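Local coordinates for zona pellucida sperm-binding protein 1 (Gallus gallus, PDB 6GF6), which cross-links egg coat filaments as a homodimer, the part described here being its first ZP-N domain, at residues L87-L92 with V96-E101; C72-K77 with Y81-Q86. The protein carries 2 engineered substitutions. All blocks are in the same frame, centred on the assembly; numbering follows the deposited sequence.

Contacts 1 and 2 are two hairpins that share strand 80-90, which takes a different partner at each end. Contact 2 (72-77 with 81-86) pairs the first part of strand 80-90 with the short strand 75-76, and contact 1 (87-92 with 96-101) pairs its last part with strand 96-107. Their centres lie about 21 Å apart in the same antiparallel sheet, and along the chain contact 2 closes before contact 1 opens. Side chains bind them together: Glu101 OE2 forms a salt bridge with Arg84 NH2 at 2.9 Å, and Ser99 OG lies 2.7 Å from Gln86 NE2, a probable hydrogen bond. Each also holds a residue seen to bind zinc, Glu88 and His73 respectively, although none is bound to this chain here.

Contact 1. Residues L87-L92 with V96-E101; sequences LEEMLL and VAASYE
Glu89 meets both Ala97 and Ala98, the signature of a classic beta bulge in the antiparallel ladder. Its carbonyl O accepts from Ala97 N at 2.7 Å and, weakly, from Ala98 N at 3.3 Å, while Glu89 N donates to Ala98 O. Farther along, Leu87 and Tyr100 form a hydrogen-bonded pair through two backbone bonds, Leu87 N to Tyr100 O at 2.7 Å and Tyr100 N to Leu87 O at 2.8 Å.

The side chain of Glu89 is extended, with CG anti to the backbone N (chi1 -174°), and this carries its carboxylate past the methyl of Ala98 to the edge of the Tyr100 ring. OE2 lies in the ring plane and takes a weak hydrogen bond from Tyr100 OH at 3.4 Å, with carboxylate and ring planes 38° apart. Stronger partners lie outside: Glu89 OE1 forms a salt bridge with Arg29, and Tyr100 OH is hydrogen-bonded to the backbone N of Leu7 and Leu8. A phenylalanine in place of Tyr100 would probably leave Glu89 OE2 without this weak bond and both backbone N atoms without their hydroxyl partner. Beyond the bulge, Leu91 CD2 packs on Ala97 CB at 3.7 Å. On the face of Glu88 and Met90, Met90 CG lies 4.3 Å from Val96 CG2; Glu88 OE2 forms a salt bridge with Arg42.

Strand 80-90 lies between strands 96-107 and 30-36, with Glu88 and Met90 bonded through their backbones to His32 and Thr30 of the latter, while Leu87 turns to Leu21 and Ala23 of strand 18-24.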
loop_
_atom_site.group_PDB
_atom_site.type_symbol
_atom_site.label_atom_id
_atom_site.label_comp_id
_atom_site.label_asym_id
_atom_site.label_seq_id
_atom_site.Cartn_x
_atom_site.Cartn_y
_atom_site.Cartn_z
ATOM N N LEU B 87 4.592 14.112 -12.466
ATOM C CA LEU B 87 5.215 12.960 -13.105
ATOM C C LEU B 87 6.371 13.452 -13.952
ATOM O O LEU B 87 6.184 14.314 -14.817
ATOM C CB LEU B 87 4.224 12.194 -13.978
ATOM C CG LEU B 87 3.025 11.567 -13.283
ATOM C CD1 LEU B 87 1.971 12.615 -13.058
ATOM C CD2 LEU B 87 2.472 10.431 -14.125
ATOM N N GLU B 88 7.554 12.914 -13.702
ATOM C CA GLU B 88 8.741 13.252 -14.473
ATOM C C GLU B 88 9.112 12.032 -15.299
ATOM O O GLU B 88 9.599 11.034 -14.760
ATOM C CB GLU B 88 9.888 13.678 -13.565
ATOM C CG GLU B 88 9.642 15.006 -12.884
ATOM C CD GLU B 88 10.880 15.564 -12.221
ATOM O OE1 GLU B 88 11.792 14.779 -11.880
ATOM O OE2 GLU B 88 10.927 16.796 -12.032
ATOM N N GLU B 89 8.846 12.099 -16.595
ATOM C CA GLU B 89 9.279 11.042 -17.494
ATOM C C GLU B 89 10.776 11.163 -17.711
ATOM O O GLU B 89 11.275 12.242 -18.040
ATOM C CB GLU B 89 8.528 11.126 -18.822
ATOM C CG GLU B 89 8.813 9.961 -19.757
ATOM C CD GLU B 89 8.038 10.041 -21.059
ATOM O OE1 GLU B 89 8.085 9.065 -21.836
ATOM O OE2 GLU B 89 7.395 11.081 -21.315
ATOM N N MET B 90 11.502 10.074 -17.494
ATOM C CA MET B 90 12.952 10.145 -17.475
ATOM C C MET B 90 13.562 9.087 -18.378
ATOM O O MET B 90 13.101 7.943 -18.427
ATOM C CB MET B 90 13.489 10.005 -16.053
ATOM C CG MET B 90 13.228 11.245 -15.217
ATOM S SD MET B 90 13.882 11.123 -13.560
ATOM C CE MET B 90 15.625 10.850 -13.876
ATOM N N LEU B 91 14.610 9.500 -19.085
ATOM C CA LEU B 91 15.455 8.641 -19.894
ATOM C C LEU B 91 16.449 7.887 -19.019
ATOM O O LEU B 91 16.737 8.277 -17.885
ATOM C CB LEU B 91 16.211 9.478 -20.922
ATOM C CG LEU B 91 15.347 10.428 -21.756
ATOM C CD1 LEU B 91 16.209 11.190 -22.749
ATOM C CD2 LEU B 91 14.224 9.680 -22.476
ATOM N N LEU B 92 16.991 6.795 -19.568
ATOM C CA LEU B 92 17.966 6.012 -18.816
ATOM C C LEU B 92 19.214 6.812 -18.484
ATOM O O LEU B 92 19.966 6.418 -17.587
ATOM C CB LEU B 92 18.374 4.762 -19.598
ATOM C CG LEU B 92 17.278 3.760 -19.957
ATOM C CD1 LEU B 92 17.850 2.650 -20.818
ATOM C CD2 LEU B 92 16.651 3.182 -18.690
ATOM N N VAL B 96 15.389 14.393 -17.634
ATOM C CA VAL B 96 13.935 14.492 -17.666
ATOM C C VAL B 96 13.508 14.730 -19.109
ATOM O O VAL B 96 13.837 15.764 -19.699
ATOM C CB VAL B 96 13.441 15.626 -16.759
ATOM C CG1 VAL B 96 11.922 15.715 -16.798
ATOM C CG2 VAL B 96 13.966 15.447 -15.338
ATOM N N ALA B 97 12.754 13.785 -19.675
ATOM C CA ALA B 97 12.248 13.951 -21.034
ATOM C C ALA B 97 10.973 14.786 -21.065
ATOM O O ALA B 97 10.758 15.561 -22.003
ATOM C CB ALA B 97 11.993 12.583 -21.673
ATOM N N ALA B 98 10.114 14.636 -20.060
ATOM C CA ALA B 98 8.868 15.386 -20.018
ATOM C C ALA B 98 8.390 15.469 -18.580
ATOM O O ALA B 98 8.724 14.625 -17.743
ATOM C CB ALA B 98 7.792 14.745 -20.902
ATOM N N SER B 99 7.598 16.499 -18.305
ATOM C CA SER B 99 7.057 16.724 -16.976
ATOM C C SER B 99 5.558 16.966 -17.079
ATOM O O SER B 99 5.109 17.785 -17.890
ATOM C CB SER B 99 7.750 17.904 -16.303
ATOM O OG SER B 99 7.291 18.064 -14.980
ATOM N N TYR B 100 4.789 16.236 -16.274
ATOM C CA TYR B 100 3.342 16.349 -16.266
ATOM C C TYR B 100 2.863 16.612 -14.846
ATOM O O TYR B 100 3.444 16.125 -13.873
ATOM C CB TYR B 100 2.659 15.084 -16.822
ATOM C CG TYR B 100 3.225 14.588 -18.138
ATOM C CD1 TYR B 100 4.421 13.880 -18.183
ATOM C CD2 TYR B 100 2.566 14.834 -19.337
ATOM C CE1 TYR B 100 4.940 13.426 -19.382
ATOM C CE2 TYR B 100 3.079 14.386 -20.541
ATOM C CZ TYR B 100 4.269 13.684 -20.559
ATOM O OH TYR B 100 4.787 13.236 -21.757
ATOM N N GLU B 101 1.796 17.395 -14.740
ATOM C CA GLU B 101 1.157 17.691 -13.469
ATOM C C GLU B 101 -0.271 17.175 -13.518
ATOM O O GLU B 101 -0.978 17.383 -14.509
ATOM C CB GLU B 101 1.158 19.186 -13.173
ATOM C CG GLU B 101 0.445 19.540 -11.887
ATOM C CD GLU B 101 0.560 21.009 -11.542
ATOM O OE1 GLU B 101 1.652 21.589 -11.745
ATOM O OE2 GLU B 101 -0.448 21.584 -11.074
#

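Contact 2. Residues C72-K77 with Y81-Q86; sequences CHVLVK and YVLRVQ
Val74 wedges its two methyls against Tyr81 and Leu83, just before a short antiparallel pairing. There Leu75 and Val82 are bonded both ways: Leu75 N donates to Val82 O at 2.8 Å, almost straight at 174°, and Val82 N donates to Leu75 O at 2.7 Å. Val76 and Tyr81 form the next, non-hydrogen-bonded pair.

Leu83 shows how one side chain can serve several neighbours. From CB, which stays 4.3 Å from Val74 CG2, chi1 of -178° swings CG away from the backbone N and in beside the carbonyl carbon; CG makes no closer approach to segment 72-77. Chi2 of 65° then sets CD1, rather than CD2, toward that segment. CD1 lies 3.6 Å from His73 O and 4.0 Å from Val74 CG2, the valine and leucine side chains crossing at about a right angle. Around it, the leucine packs on Val35 of strand 30-36 and on Phe65 and Ala67 of strand 63-68, between the two sheets. The other methyl of Val74, CG1, reaches Tyr81 CB at 3.9 Å and comes obliquely to its ring, which also stacks with Tyr69.

Where the direct ladder stops, a water continues it, donating to His73 O at 3.1 Å and accepting from Arg84 N at 2.8 Å. Thus the hairpin of strands 75-76 and 80-90 joins the disulfide Cys51-Cys72 and His73, a residue seen to bind zinc but without it here, to the sheet of an Ig-like ZP-N domain.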
loop_
_atom_site.group_PDB
_atom_site.type_symbol
_atom_site.label_atom_id
_atom_site.label_comp_id
_atom_site.label_asym_id
_atom_site.label_seq_id
_atom_site.Cartn_x
_atom_site.Cartn_y
_atom_site.Cartn_z
ATOM N N CYS B 72 -0.646 12.918 3.644
ATOM C CA CYS B 72 -0.025 14.232 3.594
ATOM C C CYS B 72 -0.358 14.952 2.304
ATOM O O CYS B 72 -0.239 14.393 1.209
ATOM C CB CYS B 72 1.485 14.118 3.685
ATOM S SG CYS B 72 2.090 13.479 5.202
ATOM N N HIS B 73 -0.715 16.222 2.438
ATOM C CA HIS B 73 -0.898 17.139 1.327
ATOM C C HIS B 73 -2.167 16.860 0.546
ATOM O O HIS B 73 -2.393 17.496 -0.491
ATOM C CB HIS B 73 0.315 17.105 0.396
ATOM C CG HIS B 73 1.570 17.521 1.090
ATOM N ND1 HIS B 73 1.694 18.740 1.722
ATOM C CD2 HIS B 73 2.722 16.852 1.326
ATOM C CE1 HIS B 73 2.884 18.820 2.286
ATOM N NE2 HIS B 73 3.529 17.689 2.060
ATOM N N VAL B 74 -2.996 15.922 0.991
ATOM C CA VAL B 74 -4.336 15.774 0.438
ATOM C C VAL B 74 -5.186 16.887 1.035
ATOM O O VAL B 74 -5.278 17.018 2.261
ATOM C CB VAL B 74 -4.929 14.393 0.752
ATOM C CG1 VAL B 74 -6.309 14.272 0.155
ATOM C CG2 VAL B 74 -4.036 13.304 0.222
ATOM N N LEU B 75 -5.774 17.707 0.174
ATOM C CA LEU B 75 -6.564 18.852 0.591
ATOM C C LEU B 75 -8.038 18.573 0.340
ATOM O O LEU B 75 -8.399 17.732 -0.484
ATOM C CB LEU B 75 -6.142 20.124 -0.159
ATOM C CG LEU B 75 -4.665 20.538 -0.072
ATOM C CD1 LEU B 75 -4.359 21.645 -1.073
ATOM C CD2 LEU B 75 -4.288 20.986 1.338
ATOM N N VAL B 76 -8.885 19.266 1.093
ATOM C CA VAL B 76 -10.323 19.250 0.875
ATOM C C VAL B 76 -10.702 20.550 0.176
ATOM O O VAL B 76 -10.511 21.641 0.729
ATOM C CB VAL B 76 -11.086 19.078 2.197
ATOM C CG1 VAL B 76 -12.597 19.084 1.945
ATOM C CG2 VAL B 76 -10.624 17.801 2.907
ATOM N N LYS B 77 -11.231 20.435 -1.041
ATOM C CA LYS B 77 -11.656 21.582 -1.833
ATOM C C LYS B 77 -12.984 21.247 -2.491
ATOM O O LYS B 77 -13.102 20.224 -3.172
ATOM C CB LYS B 77 -10.622 21.958 -2.902
ATOM C CG LYS B 77 -9.268 22.387 -2.352
ATOM C CD LYS B 77 -8.255 22.621 -3.471
ATOM C CE LYS B 77 -8.626 23.826 -4.326
ATOM N NZ LYS B 77 -7.548 24.195 -5.288
ATOM N N TYR B 81 -11.602 15.452 -2.090
ATOM C CA TYR B 81 -10.176 15.280 -1.837
ATOM C C TYR B 81 -9.384 15.663 -3.076
ATOM O O TYR B 81 -9.740 15.276 -4.193
ATOM C CB TYR B 81 -9.848 13.836 -1.469
ATOM C CG TYR B 81 -10.508 13.327 -0.216
ATOM C CD1 TYR B 81 -10.117 13.787 1.031
ATOM C CD2 TYR B 81 -11.517 12.372 -0.276
ATOM C CE1 TYR B 81 -10.714 13.315 2.182
ATOM C CE2 TYR B 81 -12.114 11.900 0.868
ATOM C CZ TYR B 81 -11.707 12.375 2.091
ATOM O OH TYR B 81 -12.299 11.910 3.235
ATOM N N VAL B 82 -8.312 16.427 -2.880
ATOM C CA VAL B 82 -7.467 16.882 -3.977
ATOM C C VAL B 82 -6.009 16.615 -3.624
ATOM O O VAL B 82 -5.531 17.033 -2.561
ATOM C CB VAL B 82 -7.690 18.372 -4.285
ATOM C CG1 VAL B 82 -6.810 18.812 -5.453
ATOM C CG2 VAL B 82 -9.161 18.621 -4.598
ATOM N N LEU B 83 -5.300 15.945 -4.528
ATOM C CA LEU B 83 -3.872 15.692 -4.384
ATOM C C LEU B 83 -3.215 15.974 -5.721
ATOM O O LEU B 83 -3.604 15.394 -6.741
ATOM C CB LEU B 83 -3.598 14.251 -3.953
ATOM C CG LEU B 83 -2.124 13.895 -3.737
ATOM C CD1 LEU B 83 -1.537 14.669 -2.573
ATOM C CD2 LEU B 83 -1.962 12.416 -3.504
ATOM N N ARG B 84 -2.226 16.858 -5.709
ATOM C CA ARG B 84 -1.491 17.238 -6.905
ATOM C C ARG B 84 -0.161 16.502 -6.936
ATOM O O ARG B 84 0.571 16.487 -5.940
ATOM C CB ARG B 84 -1.277 18.751 -6.949
ATOM C CG ARG B 84 -2.563 19.526 -7.210
ATOM C CD ARG B 84 -2.376 21.038 -7.212
ATOM N NE ARG B 84 -1.279 21.480 -8.079
ATOM C CZ ARG B 84 -0.174 22.095 -7.663
ATOM N NH1 ARG B 84 0.022 22.367 -6.376
ATOM N NH2 ARG B 84 0.747 22.450 -8.546
ATOM N N VAL B 85 0.126 15.866 -8.066
ATOM C CA VAL B 85 1.309 15.035 -8.238
ATOM C C VAL B 85 1.996 15.453 -9.525
ATOM O O VAL B 85 1.332 15.761 -10.519
ATOM C CB VAL B 85 0.958 13.532 -8.284
ATOM C CG1 VAL B 85 2.213 12.694 -8.499
ATOM C CG2 VAL B 85 0.253 13.107 -7.006
ATOM N N GLN B 86 3.324 15.463 -9.507
ATOM C CA GLN B 86 4.122 15.702 -10.700
ATOM C C GLN B 86 4.721 14.386 -11.172
ATOM O O GLN B 86 5.262 13.623 -10.366
ATOM C CB GLN B 86 5.230 16.721 -10.428
ATOM C CG GLN B 86 6.020 17.111 -11.669
ATOM C CD GLN B 86 7.187 18.019 -11.355
ATOM O OE1 GLN B 86 7.551 18.202 -10.195
ATOM N NE2 GLN B 86 7.790 18.586 -12.392
HETATM O O HOH W 1 -1.428 18.184 -3.390
#